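Local coordinates for putative prephenate dehydratase (PDB 4LUB) that converts prephenate to 3-phenylpyruvate, with loss of carbon dioxide and water, in the biosynthesis of L-phenylalanine, at the interface of chains A and B. Numbering follows the deposited sequence. Chains: chain A/B, Putative prephenate dehydratase.

The interface of chains A and B. Residues chain A 205, 208, 212, 227, 239; chain B 208, 212, 222, 225.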
# COMPACT_ATOMS: atom_id res chain seq x y z
N PRO A 205 6.00 2.56 -11.85
CA PRO A 205 6.35 1.46 -10.94
C PRO A 205 7.18 0.37 -11.62
O PRO A 205 7.81 -0.43 -10.92
CB PRO A 205 4.99 0.89 -10.54
CG PRO A 205 4.00 1.94 -10.83
CD PRO A 205 4.55 2.83 -11.90
N LEU A 208 10.67 -0.83 -10.27
CA LEU A 208 10.80 -1.29 -8.88
C LEU A 208 11.71 -2.50 -8.70
O LEU A 208 12.49 -2.54 -7.75
CB LEU A 208 9.42 -1.62 -8.30
CG LEU A 208 9.37 -1.84 -6.78
CD1 LEU A 208 10.03 -0.68 -6.02
CD2 LEU A 208 7.94 -2.03 -6.33
N LEU A 212 14.72 -3.22 -5.82
CA LEU A 212 14.78 -4.44 -5.01
C LEU A 212 15.99 -5.33 -5.33
O LEU A 212 16.60 -5.90 -4.43
CB LEU A 212 13.49 -5.25 -5.19
CG LEU A 212 12.25 -4.84 -4.37
CD1 LEU A 212 12.10 -3.34 -4.12
CD2 LEU A 212 11.01 -5.43 -4.98
N SER A 227 3.40 1.18 -1.28
CA SER A 227 3.34 2.36 -2.12
C SER A 227 2.23 3.32 -1.70
O SER A 227 1.29 2.95 -1.00
CB SER A 227 3.16 1.96 -3.58
OG SER A 227 1.82 1.70 -3.89
N PHE A 239 7.46 4.83 -3.37
CA PHE A 239 7.55 3.53 -2.72
C PHE A 239 8.33 3.57 -1.40
O PHE A 239 9.46 4.04 -1.36
CB PHE A 239 8.19 2.54 -3.70
CG PHE A 239 7.46 2.48 -5.02
CD1 PHE A 239 6.38 1.64 -5.20
CD2 PHE A 239 7.82 3.33 -6.06
CE1 PHE A 239 5.69 1.62 -6.40
CE2 PHE A 239 7.14 3.31 -7.26
CZ PHE A 239 6.07 2.45 -7.43
N LEU B 208 10.25 -10.76 -2.63
CA LEU B 208 9.48 -9.96 -3.59
C LEU B 208 10.22 -9.74 -4.90
O LEU B 208 9.63 -9.83 -5.98
CB LEU B 208 9.11 -8.61 -2.99
CG LEU B 208 8.08 -7.82 -3.80
CD1 LEU B 208 6.85 -8.67 -4.10
CD2 LEU B 208 7.72 -6.49 -3.13
N LEU B 212 8.89 -10.12 -8.79
CA LEU B 212 8.95 -9.06 -9.79
C LEU B 212 9.91 -9.34 -10.96
O LEU B 212 9.62 -8.97 -12.09
CB LEU B 212 9.31 -7.73 -9.14
CG LEU B 212 8.15 -6.92 -8.52
CD1 LEU B 212 7.06 -7.80 -7.93
CD2 LEU B 212 8.65 -5.90 -7.52
N LEU B 222 5.21 -3.80 -14.57
CA LEU B 222 4.46 -3.61 -13.33
C LEU B 222 3.90 -2.19 -13.33
O LEU B 222 4.64 -1.23 -13.54
CB LEU B 222 5.38 -3.85 -12.13
CG LEU B 222 4.96 -3.94 -10.65
CD1 LEU B 222 4.56 -2.59 -10.08
CD2 LEU B 222 3.86 -4.95 -10.42
N ILE B 225 1.80 -1.72 -7.31
CA ILE B 225 2.04 -2.66 -6.22
C ILE B 225 1.59 -2.07 -4.90
O ILE B 225 1.92 -0.94 -4.56
CB ILE B 225 3.50 -3.10 -6.11
CG1 ILE B 225 3.66 -4.06 -4.93
CG2 ILE B 225 4.41 -1.89 -5.96
CD1 ILE B 225 4.82 -5.02 -5.06
O HOH W 1 2.03 1.14 -6.85
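A:Leu208 reaches across the dimer interface towards B:Ile225 and B:Leu212, and its side chain can be followed outward atom by atom. CB starts the course without a close contact to B. With CG anti to the backbone N (chi1 -168°), the branch point comes to 4.2 Å from CD2 of B:Leu212, a loose contact. At the tip the two methyls divide: CD1 stays beside CD1 of its own helix neighbour A:Leu212, whereas CD2 meets CG2 of B:Ile225 at 3.6 Å, the two side chains crossing at about a right angle, and also lies 4.1 Å from CD2 of B:Leu212.

That isoleucine methyl is shared. It also approaches A:Phe239, 3.8 Å from CE1 with CD1 next nearest, and well away from the centre of the ring face. Near the two-fold axis, CD2 of A:Leu212 lies 3.5 Å from CD2 of B:Leu212, slightly tighter than ordinary van der Waals contact. CB of A:Pro205 meets CD1 of B:Leu222 at 3.5 Å at the other end of the patch.

Polar anchoring comes from A:Ser227. Its OG, placed between backbone N and carbonyl carbon (chi1 83°), donates a 2.7 Å hydrogen bond to B:Ile225 O; the C=O...donor angle of 162° puts the hydroxyl almost in line with the carbonyl. A water bridges this OG to the N and O of B:Ile225, its bond from N being 2.9 Å long, which ties strand to strand.

All nine residues belong to the ACT region. Helix 208-216 of each chain packs at the two-fold axis, flanked by strands 222-229 and 237-244 of both copies. ACT domains commonly pair, so this may be the biological dimer, perhaps with a regulatory role.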